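Local coordinates for PHD finger protein 14 (Danio rerio, PDB 7D86), which reads chromatin by binding histone H3, preferentially its unmodified form, and represses PDGFRA expression in regulating mesenchymal cell proliferation, at residues K129-T142 with F156-L168. Sequence-based numbering, arbitrary orientation.
Sequences KECSLCEDTRFART and FFHVTCAQREGLL. With ZN (zinc ion), chain D; EDO (1,2-ethanediol), chain H.
A zinc ion joins C131 and C134 of 129-142 to H158 and C161 of 156-168, three cysteines and a histidine. Histidine suits its place because ND1 binds zinc (2.1 Å) while its other ring nitrogen, NE2, donates to T142 O at 2.6 Å. With T142 O only 5° out of the ring plane, this second-shell carbonyl and the zinc bond together should hold the imidazole's rotation. Cysteine suits position 131 because SG can bind zinc and accept from H158 N (3.3 Å) and L133 N. S132 grips F156 O twice, through N and through OG (2.8 Å), from opposite faces of the carbonyl plane. L133, branched and apolar, lays CD1 against F157 CB (3.6 Å) and L167 CD1. Its carbonyl receives R164 NH2 in the guanidinium plane; poorly ordered E135 lays CG over one face of that group, its OE2 salt-bridged to R164 NH1 (2.9 Å). An extended chain bending at chi3 (78°) brings the guanidinium to both. K129's long aliphatic chain rests CD on the flat F156 face, its charged NZ off-centre in a cation-pi contact. The bonds C131 SG accepts probably temper its thiolate charge, and the one H158 NE2 donates probably polarises the imidazole, consistent with a structural zinc tying the second PHD-type finger's first loop to strand 156-158 and helix 159-164.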
loop_
_atom_site.group_PDB
_atom_site.type_symbol
_atom_site.label_atom_id
_atom_site.label_comp_id
_atom_site.label_asym_id
_atom_site.label_seq_id
_atom_site.Cartn_x
_atom_site.Cartn_y
_atom_site.Cartn_z
ATOM N N LYS A 129 4.611 17.758 -0.680
ATOM C CA LYS A 129 4.985 17.621 0.719
ATOM C C LYS A 129 6.291 16.845 0.837
ATOM O O LYS A 129 6.715 16.157 -0.094
ATOM C CB LYS A 129 3.887 16.903 1.520
ATOM C CG LYS A 129 2.580 17.674 1.616
ATOM C CD LYS A 129 2.729 18.851 2.565
ATOM C CE LYS A 129 1.690 19.930 2.289
ATOM N NZ LYS A 129 0.310 19.378 2.206
ATOM N N GLU A 130 6.930 16.963 1.996
ATOM C CA GLU A 130 8.122 16.182 2.298
ATOM C C GLU A 130 7.750 15.053 3.244
ATOM O O GLU A 130 7.118 15.282 4.281
ATOM C CB GLU A 130 9.228 17.042 2.911
ATOM C CG GLU A 130 10.424 16.224 3.374
ATOM C CD GLU A 130 11.620 17.076 3.756
ATOM O OE1 GLU A 130 11.452 18.299 3.940
ATOM O OE2 GLU A 130 12.733 16.519 3.870
ATOM N N CYS A 131 8.128 13.835 2.876
ATOM C CA CYS A 131 7.855 12.680 3.714
ATOM C C CYS A 131 8.773 12.694 4.927
ATOM O O CYS A 131 9.997 12.752 4.791
ATOM C CB CYS A 131 8.041 11.387 2.923
ATOM S SG CYS A 131 7.954 9.890 3.929
ATOM N N SER A 132 8.180 12.635 6.118
ATOM C CA SER A 132 8.967 12.668 7.342
ATOM C C SER A 132 9.545 11.313 7.716
ATOM O O SER A 132 10.336 11.236 8.665
ATOM C CB SER A 132 8.105 13.184 8.498
ATOM O OG SER A 132 6.978 12.340 8.687
ATOM N N LEU A 133 9.177 10.247 7.006
ATOM C CA LEU A 133 9.616 8.901 7.350
ATOM C C LEU A 133 10.593 8.292 6.352
ATOM O O LEU A 133 10.950 7.121 6.508
ATOM C CB LEU A 133 8.400 7.982 7.484
ATOM C CG LEU A 133 7.448 8.348 8.616
ATOM C CD1 LEU A 133 6.235 7.436 8.585
ATOM C CD2 LEU A 133 8.184 8.236 9.935
ATOM N N CYS A 134 11.034 9.040 5.343
ATOM C CA CYS A 134 11.823 8.450 4.266
ATOM C C CYS A 134 13.186 7.981 4.772
ATOM O O CYS A 134 13.887 8.705 5.483
ATOM C CB CYS A 134 12.001 9.457 3.128
ATOM S SG CYS A 134 11.076 9.062 1.609
ATOM N N GLU A 135 13.559 6.754 4.404
ATOM C CA GLU A 135 14.891 6.259 4.748
ATOM C C GLU A 135 15.963 6.952 3.919
ATOM O O GLU A 135 17.069 7.216 4.408
ATOM C CB GLU A 135 14.964 4.746 4.541
ATOM C CG GLU A 135 13.876 3.971 5.255
ATOM C CD GLU A 135 13.756 2.547 4.755
ATOM O OE1 GLU A 135 14.676 1.745 5.013
ATOM O OE2 GLU A 135 12.743 2.235 4.093
ATOM N N ASP A 136 15.650 7.255 2.666
ATOM C CA ASP A 136 16.587 7.868 1.737
ATOM C C ASP A 136 16.170 9.318 1.519
ATOM O O ASP A 136 15.111 9.585 0.942
ATOM C CB ASP A 136 16.617 7.098 0.421
ATOM C CG ASP A 136 17.799 7.471 -0.443
ATOM O OD1 ASP A 136 18.161 8.664 -0.496
ATOM O OD2 ASP A 136 18.367 6.560 -1.072
ATOM N N THR A 137 17.021 10.245 1.964
ATOM C CA THR A 137 16.711 11.670 1.889
ATOM C C THR A 137 16.379 12.117 0.468
ATOM O O THR A 137 15.550 13.015 0.281
ATOM C CB THR A 137 17.890 12.472 2.449
ATOM O OG1 THR A 137 18.032 12.187 3.847
ATOM C CG2 THR A 137 17.685 13.966 2.259
ATOM N N ARG A 138 16.981 11.478 -0.543
ATOM C CA ARG A 138 16.810 11.918 -1.927
ATOM C C ARG A 138 15.361 11.873 -2.389
ATOM O O ARG A 138 14.984 12.599 -3.317
ATOM C CB ARG A 138 17.662 11.053 -2.865
ATOM C CG ARG A 138 19.152 11.263 -2.759
ATOM C CD ARG A 138 19.891 10.272 -3.662
ATOM N NE ARG A 138 19.535 8.895 -3.328
ATOM C CZ ARG A 138 19.740 7.853 -4.126
ATOM N NH1 ARG A 138 20.293 8.023 -5.324
ATOM N NH2 ARG A 138 19.381 6.641 -3.727
ATOM N N PHE A 139 14.530 11.044 -1.754
ATOM C CA PHE A 139 13.187 10.775 -2.248
ATOM C C PHE A 139 12.088 11.345 -1.355
ATOM O O PHE A 139 10.903 11.129 -1.638
ATOM C CB PHE A 139 13.004 9.268 -2.426
ATOM C CG PHE A 139 14.057 8.639 -3.306
ATOM C CD1 PHE A 139 14.046 8.850 -4.670
ATOM C CD2 PHE A 139 15.053 7.847 -2.763
ATOM C CE1 PHE A 139 15.011 8.281 -5.486
ATOM C CE2 PHE A 139 16.024 7.271 -3.575
ATOM C CZ PHE A 139 16.000 7.489 -4.936
ATOM N N ALA A 140 12.450 12.096 -0.311
ATOM C CA ALA A 140 11.450 12.596 0.630
ATOM C C ALA A 140 10.413 13.483 -0.046
ATOM O O ALA A 140 9.275 13.579 0.433
ATOM C CB ALA A 140 12.128 13.362 1.765
ATOM N N ARG A 141 10.774 14.140 -1.149
ATOM C CA ARG A 141 9.859 15.046 -1.837
ATOM C C ARG A 141 9.361 14.475 -3.159
ATOM O O ARG A 141 9.039 15.223 -4.079
ATOM C CB ARG A 141 10.508 16.410 -2.064
ATOM C CG ARG A 141 10.399 17.344 -0.876
ATOM C CD ARG A 141 11.038 18.690 -1.171
ATOM N NE ARG A 141 10.894 19.619 -0.053
ATOM C CZ ARG A 141 11.697 19.644 1.007
ATOM N NH1 ARG A 141 11.491 20.526 1.978
ATOM N NH2 ARG A 141 12.706 18.787 1.101
ATOM N N THR A 142 9.293 13.159 -3.273
ATOM C CA THR A 142 8.750 12.534 -4.467
ATOM C C THR A 142 7.345 12.025 -4.187
ATOM O O THR A 142 6.959 11.795 -3.041
ATOM C CB THR A 142 9.625 11.367 -4.939
ATOM O OG1 THR A 142 9.559 10.312 -3.976
ATOM C CG2 THR A 142 11.078 11.805 -5.129
ATOM N N PHE A 156 3.288 14.233 7.671
ATOM C CA PHE A 156 3.172 13.724 6.308
ATOM C C PHE A 156 4.170 12.604 6.040
ATOM O O PHE A 156 5.316 12.645 6.504
ATOM C CB PHE A 156 3.377 14.843 5.289
ATOM C CG PHE A 156 2.368 15.939 5.401
ATOM C CD1 PHE A 156 1.049 15.725 5.032
ATOM C CD2 PHE A 156 2.726 17.179 5.894
ATOM C CE1 PHE A 156 0.101 16.740 5.153
ATOM C CE2 PHE A 156 1.787 18.190 6.010
ATOM C CZ PHE A 156 0.472 17.966 5.640
ATOM N N PHE A 157 3.734 11.619 5.255
ATOM C CA PHE A 157 4.590 10.498 4.896
ATOM C C PHE A 157 4.024 9.788 3.675
ATOM O O PHE A 157 2.819 9.820 3.422
ATOM C CB PHE A 157 4.741 9.503 6.057
ATOM C CG PHE A 157 3.563 9.473 6.996
ATOM C CD1 PHE A 157 2.348 8.947 6.593
ATOM C CD2 PHE A 157 3.685 9.955 8.293
ATOM C CE1 PHE A 157 1.256 8.924 7.465
ATOM C CE2 PHE A 157 2.601 9.927 9.168
ATOM C CZ PHE A 157 1.390 9.406 8.749
ATOM N N HIS A 158 4.912 9.142 2.920
ATOM C CA HIS A 158 4.453 8.262 1.854
ATOM C C HIS A 158 3.666 7.109 2.453
ATOM O O HIS A 158 3.916 6.686 3.585
ATOM C CB HIS A 158 5.639 7.692 1.065
ATOM C CG HIS A 158 6.438 8.721 0.339
ATOM N ND1 HIS A 158 7.752 9.001 0.652
ATOM C CD2 HIS A 158 6.111 9.535 -0.692
ATOM C CE1 HIS A 158 8.198 9.945 -0.155
ATOM N NE2 HIS A 158 7.223 10.286 -0.980
ATOM N N VAL A 159 2.730 6.571 1.667
ATOM C CA VAL A 159 1.914 5.458 2.146
ATOM C C VAL A 159 2.789 4.262 2.495
ATOM O O VAL A 159 2.584 3.604 3.519
ATOM C CB VAL A 159 0.845 5.081 1.106
ATOM C CG1 VAL A 159 0.063 3.856 1.582
ATOM C CG2 VAL A 159 -0.081 6.267 0.853
ATOM N N THR A 160 3.775 3.955 1.645
ATOM C CA THR A 160 4.614 2.785 1.889
ATOM C C THR A 160 5.619 3.021 3.008
ATOM O O THR A 160 6.014 2.068 3.691
ATOM C CB THR A 160 5.335 2.373 0.605
ATOM O OG1 THR A 160 5.939 3.523 -0.003
ATOM C CG2 THR A 160 4.342 1.752 -0.376
ATOM N N CYS A 161 6.044 4.270 3.205
ATOM C CA CYS A 161 6.885 4.585 4.351
ATOM C C CYS A 161 6.109 4.414 5.650
ATOM O O CYS A 161 6.624 3.850 6.622
ATOM C CB CYS A 161 7.442 6.006 4.219
ATOM S SG CYS A 161 8.677 6.220 2.877
ATOM N N ALA A 162 4.853 4.871 5.669
ATOM C CA ALA A 162 3.999 4.625 6.825
ATOM C C ALA A 162 3.727 3.138 6.992
ATOM O O ALA A 162 3.681 2.630 8.120
ATOM C CB ALA A 162 2.686 5.408 6.683
ATOM N N GLN A 163 3.552 2.416 5.881
ATOM C CA GLN A 163 3.299 0.982 5.985
ATOM C C GLN A 163 4.455 0.287 6.689
ATOM O O GLN A 163 4.247 -0.588 7.538
ATOM C CB GLN A 163 3.077 0.375 4.593
ATOM C CG GLN A 163 2.644 -1.088 4.623
ATOM C CD GLN A 163 2.626 -1.740 3.248
ATOM O OE1 GLN A 163 3.481 -1.470 2.405
ATOM N NE2 GLN A 163 1.645 -2.606 3.021
ATOM N N ARG A 164 5.683 0.683 6.349
ATOM C CA ARG A 164 6.873 0.072 6.927
ATOM C C ARG A 164 6.929 0.297 8.429
ATOM O O ARG A 164 7.394 -0.570 9.180
ATOM C CB ARG A 164 8.119 0.643 6.244
ATOM C CG ARG A 164 9.440 0.156 6.783
ATOM C CD ARG A 164 10.601 0.968 6.219
ATOM N NE ARG A 164 10.708 2.262 6.891
ATOM C CZ ARG A 164 10.564 3.439 6.290
ATOM N NH1 ARG A 164 10.330 3.499 4.987
ATOM N NH2 ARG A 164 10.670 4.559 6.994
ATOM N N GLU A 165 6.466 1.450 8.884
ATOM C CA GLU A 165 6.482 1.773 10.306
ATOM C C GLU A 165 5.252 1.258 11.050
ATOM O O GLU A 165 5.104 1.546 12.250
ATOM C CB GLU A 165 6.612 3.289 10.485
ATOM C CG GLU A 165 7.962 3.850 10.056
ATOM C CD GLU A 165 9.101 3.366 10.942
ATOM O OE1 GLU A 165 8.844 2.992 12.106
ATOM O OE2 GLU A 165 10.259 3.351 10.474
ATOM N N GLY A 166 4.378 0.509 10.378
ATOM C CA GLY A 166 3.222 -0.078 11.030
ATOM C C GLY A 166 2.094 0.904 11.280
ATOM O O GLY A 166 1.325 0.732 12.231
ATOM N N LEU A 167 1.972 1.931 10.448
ATOM C CA LEU A 167 1.081 3.056 10.726
ATOM C C LEU A 167 -0.230 3.019 9.945
ATOM O O LEU A 167 -1.113 3.840 10.212
ATOM C CB LEU A 167 1.809 4.375 10.433
ATOM C CG LEU A 167 3.127 4.560 11.191
ATOM C CD1 LEU A 167 3.760 5.887 10.823
ATOM C CD2 LEU A 167 2.880 4.488 12.694
ATOM N N LEU A 168 -0.387 2.105 8.991
ATOM C CA LEU A 168 -1.592 2.039 8.172
ATOM C C LEU A 168 -2.589 1.085 8.810
ATOM O O LEU A 168 -2.229 -0.026 9.210
ATOM C CB LEU A 168 -1.275 1.574 6.749
ATOM C CG LEU A 168 -0.229 2.354 5.959
ATOM C CD1 LEU A 168 -0.096 1.779 4.551
ATOM C CD2 LEU A 168 -0.600 3.842 5.906
HETATM ZN ZN ZN D . 8.909 8.449 2.301
HETATM C C1 EDO H . 11.999 4.614 1.228
HETATM O O1 EDO H . 11.948 4.881 2.637
HETATM C C2 EDO H . 13.199 5.344 0.640
HETATM O O2 EDO H . 13.143 6.719 1.046
#